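PDB 3R2N: cytidine deaminase from Mycobacterium leprae, which probably catalyses the zinc-dependent hydrolytic deamination of cytidine and deoxycytidine to uridine and deoxyuridine in pyrimidine salvage. Local coordinates for residues 18-23 and 44-49; 78-83 and 108-113. All coordinates share one frame; numbering follows the deposited sequence.

Contact 1: 18-23 and 44-49; sequences VAARAN and LITGVN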
loop_
_atom_site.group_PDB
_atom_site.type_symbol
_atom_site.label_atom_id
_atom_site.label_comp_id
_atom_site.label_asym_id
_atom_site.label_seq_id
_atom_site.Cartn_x
_atom_site.Cartn_y
_atom_site.Cartn_z
ATOM N N VAL D 18 -7.284 -14.806 18.614
ATOM C CA VAL D 18 -8.636 -14.429 19.034
ATOM C C VAL D 18 -8.515 -13.299 20.041
ATOM O O VAL D 18 -9.206 -12.281 19.924
ATOM C CB VAL D 18 -9.396 -15.634 19.660
ATOM C CG1 VAL D 18 -10.557 -15.161 20.571
ATOM C CG2 VAL D 18 -9.874 -16.575 18.564
ATOM N N ALA D 19 -7.609 -13.466 21.008
ATOM C CA ALA D 19 -7.396 -12.463 22.041
ATOM C C ALA D 19 -6.984 -11.112 21.444
ATOM O O ALA D 19 -7.587 -10.072 21.770
ATOM C CB ALA D 19 -6.346 -12.959 23.054
ATOM N N ALA D 20 -5.990 -11.112 20.556
ATOM C CA ALA D 20 -5.501 -9.838 19.995
ATOM C C ALA D 20 -6.606 -9.132 19.183
ATOM O O ALA D 20 -6.671 -7.897 19.140
ATOM C CB ALA D 20 -4.236 -10.050 19.133
ATOM N N ARG D 21 -7.490 -9.935 18.586
ATOM C CA ARG D 21 -8.563 -9.454 17.714
ATOM C C ARG D 21 -9.486 -8.437 18.423
ATOM O O ARG D 21 -10.071 -7.567 17.771
ATOM C CB ARG D 21 -9.357 -10.641 17.154
ATOM C CG ARG D 21 -10.346 -10.288 16.043
ATOM C CD ARG D 21 -11.730 -10.806 16.400
ATOM N NE ARG D 21 -11.780 -12.257 16.298
ATOM C CZ ARG D 21 -12.450 -13.050 17.118
ATOM N NH1 ARG D 21 -13.135 -12.540 18.129
ATOM N NH2 ARG D 21 -12.425 -14.361 16.923
ATOM N N ALA D 22 -9.560 -8.504 19.753
ATOM C CA ALA D 22 -10.337 -7.525 20.518
ATOM C C ALA D 22 -9.865 -6.058 20.351
ATOM O O ALA D 22 -10.657 -5.136 20.573
ATOM C CB ALA D 22 -10.391 -7.916 21.998
ATOM N N ASN D 23 -8.603 -5.847 19.962
ATOM C CA ASN D 23 -8.085 -4.478 19.724
ATOM C C ASN D 23 -8.103 -4.065 18.267
ATOM O O ASN D 23 -7.608 -2.985 17.899
ATOM C CB ASN D 23 -6.678 -4.332 20.254
ATOM C CG ASN D 23 -6.611 -4.460 21.764
ATOM O OD1 ASN D 23 -7.470 -3.950 22.504
ATOM N ND2 ASN D 23 -5.582 -5.135 22.236
ATOM N N LEU D 44 6.002 -15.374 21.185
ATOM C CA LEU D 44 4.718 -15.178 20.540
ATOM C C LEU D 44 4.539 -13.706 20.214
ATOM O O LEU D 44 4.644 -12.864 21.098
ATOM C CB LEU D 44 3.595 -15.627 21.471
ATOM C CG LEU D 44 2.344 -16.181 20.781
ATOM C CD1 LEU D 44 1.565 -17.058 21.760
ATOM C CD2 LEU D 44 1.438 -15.116 20.189
ATOM N N ILE D 45 4.277 -13.401 18.950
ATOM C CA ILE D 45 3.868 -12.067 18.572
ATOM C C ILE D 45 2.472 -12.052 17.958
ATOM O O ILE D 45 1.950 -13.099 17.602
ATOM C CB ILE D 45 4.927 -11.327 17.717
ATOM C CG1 ILE D 45 5.233 -12.069 16.405
ATOM C CG2 ILE D 45 6.178 -11.088 18.582
ATOM C CD1 ILE D 45 6.295 -11.365 15.534
ATOM N N THR D 46 1.851 -10.873 17.894
ATOM C CA THR D 46 0.474 -10.730 17.401
ATOM C C THR D 46 0.352 -9.445 16.592
ATOM O O THR D 46 1.281 -8.641 16.560
ATOM C CB THR D 46 -0.524 -10.594 18.534
ATOM O OG1 THR D 46 -0.303 -9.327 19.187
ATOM C CG2 THR D 46 -0.402 -11.739 19.539
ATOM N N GLY D 47 -0.808 -9.268 15.955
ATOM C CA GLY D 47 -1.103 -8.104 15.120
ATOM C C GLY D 47 -2.602 -8.075 14.875
ATOM O O GLY D 47 -3.253 -9.133 14.881
ATOM N N VAL D 48 -3.143 -6.871 14.708
ATOM C CA VAL D 48 -4.551 -6.665 14.381
ATOM C C VAL D 48 -4.634 -5.778 13.157
ATOM O O VAL D 48 -3.706 -4.974 12.887
ATOM C CB VAL D 48 -5.322 -5.953 15.522
ATOM C CG1 VAL D 48 -5.331 -6.821 16.773
ATOM C CG2 VAL D 48 -4.715 -4.567 15.813
ATOM N N ASN D 49 -5.724 -5.900 12.407
ATOM C CA ASN D 49 -5.862 -5.038 11.246
ATOM C C ASN D 49 -6.195 -3.641 11.670
ATOM O O ASN D 49 -6.890 -3.465 12.659
ATOM C CB ASN D 49 -6.851 -5.555 10.204
ATOM C CG ASN D 49 -8.264 -5.815 10.757
ATOM O OD1 ASN D 49 -8.483 -6.204 11.934
ATOM N ND2 ASN D 49 -9.237 -5.689 9.854
#

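Contact 2: 78-83 and 108-113; sequences VAVYCV and LKIMTP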
loop_
_atom_site.group_PDB
_atom_site.type_symbol
_atom_site.label_atom_id
_atom_site.label_comp_id
_atom_site.label_asym_id
_atom_site.label_seq_id
_atom_site.Cartn_x
_atom_site.Cartn_y
_atom_site.Cartn_z
ATOM N N VAL D 78 8.193 -18.334 12.330
ATOM C CA VAL D 78 8.233 -19.771 12.193
ATOM C C VAL D 78 6.836 -20.393 11.988
ATOM O O VAL D 78 6.679 -21.352 11.230
ATOM C CB VAL D 78 9.048 -20.350 13.377
ATOM C CG1 VAL D 78 8.457 -21.608 13.937
ATOM C CG2 VAL D 78 10.507 -20.530 12.953
ATOM N N ALA D 79 5.814 -19.830 12.633
ATOM C CA ALA D 79 4.450 -20.317 12.444
ATOM C C ALA D 79 3.457 -19.185 12.648
ATOM O O ALA D 79 3.630 -18.370 13.556
ATOM C CB ALA D 79 4.145 -21.487 13.385
ATOM N N VAL D 80 2.417 -19.144 11.817
ATOM C CA VAL D 80 1.449 -18.041 11.848
ATOM C C VAL D 80 0.012 -18.557 11.729
ATOM O O VAL D 80 -0.273 -19.454 10.917
ATOM C CB VAL D 80 1.719 -17.021 10.704
ATOM C CG1 VAL D 80 0.677 -15.930 10.683
ATOM C CG2 VAL D 80 3.074 -16.417 10.850
ATOM N N TYR D 81 -0.884 -17.969 12.529
ATOM C CA TYR D 81 -2.304 -18.317 12.537
ATOM C C TYR D 81 -3.134 -17.019 12.512
ATOM O O TYR D 81 -3.124 -16.248 13.489
ATOM C CB TYR D 81 -2.619 -19.112 13.816
ATOM C CG TYR D 81 -3.857 -20.007 13.780
ATOM C CD1 TYR D 81 -3.859 -21.241 14.412
ATOM C CD2 TYR D 81 -5.032 -19.607 13.143
ATOM C CE1 TYR D 81 -4.999 -22.075 14.381
ATOM C CE2 TYR D 81 -6.174 -20.423 13.127
ATOM C CZ TYR D 81 -6.141 -21.647 13.733
ATOM O OH TYR D 81 -7.263 -22.434 13.691
ATOM N N CYS D 82 -3.832 -16.784 11.398
ATOM C CA CYS D 82 -4.677 -15.601 11.245
ATOM C C CYS D 82 -6.157 -15.964 11.461
ATOM O O CYS D 82 -6.629 -17.040 11.031
ATOM C CB CYS D 82 -4.435 -15.009 9.858
ATOM S SG CYS D 82 -5.127 -13.402 9.511
ATOM N N VAL D 83 -6.886 -15.080 12.142
ATOM C CA VAL D 83 -8.285 -15.364 12.479
ATOM C C VAL D 83 -9.292 -14.294 12.083
ATOM O O VAL D 83 -8.982 -13.081 12.069
ATOM C CB VAL D 83 -8.483 -15.626 13.986
ATOM C CG1 VAL D 83 -7.749 -16.942 14.441
ATOM C CG2 VAL D 83 -8.116 -14.377 14.796
ATOM N N LEU D 108 8.187 -21.292 6.397
ATOM C CA LEU D 108 7.223 -20.755 7.350
ATOM C C LEU D 108 5.907 -21.549 7.261
ATOM O O LEU D 108 5.383 -21.768 6.167
ATOM C CB LEU D 108 6.990 -19.263 7.091
ATOM C CG LEU D 108 5.877 -18.487 7.823
ATOM C CD1 LEU D 108 5.910 -18.598 9.351
ATOM C CD2 LEU D 108 5.907 -17.017 7.387
ATOM N N LYS D 109 5.389 -21.976 8.406
ATOM C CA LYS D 109 4.080 -22.610 8.444
ATOM C C LYS D 109 2.940 -21.592 8.694
ATOM O O LYS D 109 2.999 -20.761 9.620
ATOM C CB LYS D 109 4.045 -23.748 9.476
ATOM C CG LYS D 109 5.215 -24.744 9.356
ATOM C CD LYS D 109 4.872 -26.061 10.058
ATOM C CE LYS D 109 6.080 -26.805 10.613
ATOM N NZ LYS D 109 5.604 -27.906 11.509
ATOM N N ILE D 110 1.915 -21.674 7.844
ATOM C CA ILE D 110 0.686 -20.902 7.995
ATOM C C ILE D 110 -0.467 -21.865 8.221
ATOM O O ILE D 110 -0.600 -22.832 7.490
ATOM C CB ILE D 110 0.380 -20.114 6.705
ATOM C CG1 ILE D 110 1.586 -19.280 6.234
ATOM C CG2 ILE D 110 -0.881 -19.306 6.848
ATOM C CD1 ILE D 110 2.155 -18.326 7.244
ATOM N N MET D 111 -1.314 -21.616 9.207
ATOM C CA MET D 111 -2.572 -22.385 9.292
ATOM C C MET D 111 -3.586 -21.869 8.247
ATOM O O MET D 111 -3.702 -20.677 8.020
ATOM C CB MET D 111 -3.143 -22.353 10.716
ATOM C CG MET D 111 -4.467 -23.084 10.904
ATOM S SD MET D 111 -4.344 -24.830 10.551
ATOM C CE MET D 111 -3.761 -25.437 12.142
ATOM N N THR D 112 -4.267 -22.779 7.570
ATOM C CA THR D 112 -5.233 -22.433 6.515
ATOM C C THR D 112 -6.503 -23.235 6.742
ATOM O O THR D 112 -6.457 -24.254 7.435
ATOM C CB THR D 112 -4.720 -22.758 5.079
ATOM O OG1 THR D 112 -5.031 -24.127 4.736
ATOM C CG2 THR D 112 -3.240 -22.493 4.937
ATOM N N PRO D 113 -7.648 -22.769 6.187
ATOM C CA PRO D 113 -8.921 -23.505 6.258
ATOM C C PRO D 113 -8.781 -24.989 5.960
ATOM O O PRO D 113 -9.574 -25.780 6.463
ATOM C CB PRO D 113 -9.759 -22.840 5.161
ATOM C CG PRO D 113 -9.285 -21.386 5.185
ATOM C CD PRO D 113 -7.842 -21.402 5.660
#

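Contact 1: 18-23 and 44-49
Ala20 and Val48 carry this helix-on-sheet packing, in which the last turn of helix 10-21 rests on strand 44-48, an outermost strand of the chain's mixed sheet in the cytidine deaminase fold. The tight part is around Val48. Its CG1, anti to the carbonyl carbon (chi1 -63°), makes the apolar contact with Ala20 CB at 4.1 Å; the 2.9 Å modelled between Val48 CG1 and Ala20 O is doubtful. That oxygen accepts the backbone bond from Asn23 N, at 2.9 Å from Ala20 O. Two residues earlier on the strand, Ala20 CB sits against Thr46 CB at 3.8 Å, a carbon-to-carbon contact, and no hydrogen bond bridges the segments.

Packing between the segments is looser at Asn23, whose CB comes no nearer than 4.5 Å to Val48 CG1; Tyr70 of a second subunit covers this edge, packing on both residues. The solvent side belongs to Ala19 and Ala22, which are exposed and do not touch the strand. The CB of Arg21 points away from the strand; its side chain packs on Pro32, and NH2 makes a weak hydrogen bond to Asp84 O. The second methyl of Val48, CG2, stands 3.9 Å from Asn23 O.

Contact 2: 78-83 and 108-113
The Tyr81 ring has Met111 over one face. Met111 CG stands 3.7 Å from the centroid of the Tyr81 ring, only 15° off the normal and offset toward the rim nearest CZ and CE1, a CH-pi contact, with Met111 CB near Tyr81 CG and CD1. CG, anti to the backbone N (chi1 178°), comes over the ring; the chain then bends at chi2 and chi3, leaving SD oblique to the ring, 5.2 Å from the Tyr81 centroid, as a Met-aromatic contact.

The backbones pair as parallel strands. Val80 bonds to both neighbours of Ile110: its N reaches Lys109 O at 2.8 Å, and its O accepts Met111 N at 2.9 Å. Lys109 N approaches Val78 O from above the carbonyl plane, at 3.2 Å. Val80 and Ile110 share the sheet face opposite Ala79 and Lys109; there Ile110 CD1 packs on Val80 CB at 3.7 Å. Leu108 CD1 meets Val80 CG2 at 3.9 Å.

Helix 94-104 links the strands in a beta-alpha-beta unit. Helix 10-21 covers Ala79 and Tyr81, and Met119 of helix 119-122 meets Leu108 and Ile110. Val116 of strand 115-118 meets Lys109 and Met111; strand 34-39 borders 77-83, where Val78 and Ala79 form a classic beta bulge opposite Phe38.

Contacts 1 and 2 follow one another along the chain and belong to one sheet, with strand 34-39 lying between 44-48 and 77-83. Helix 10-21 ties them together: its C-terminal end packs in contact 1, while earlier turns cover strand 77-83. The two meet where Val18 N lies 3.9 Å from Val83 CG2, although their centres are 14 Å apart. Neither holds a ligand of the catalytic zinc, which is bound by Cys60, Cys93 and Cys96. Gly47 lies about 11 Å from a zinc ion, and the Val80 side chain about 10 Å from one. Cys60 immediately precedes helix 61-71, while Cys93 and Cys96 lie in the connection between contact 2's strands.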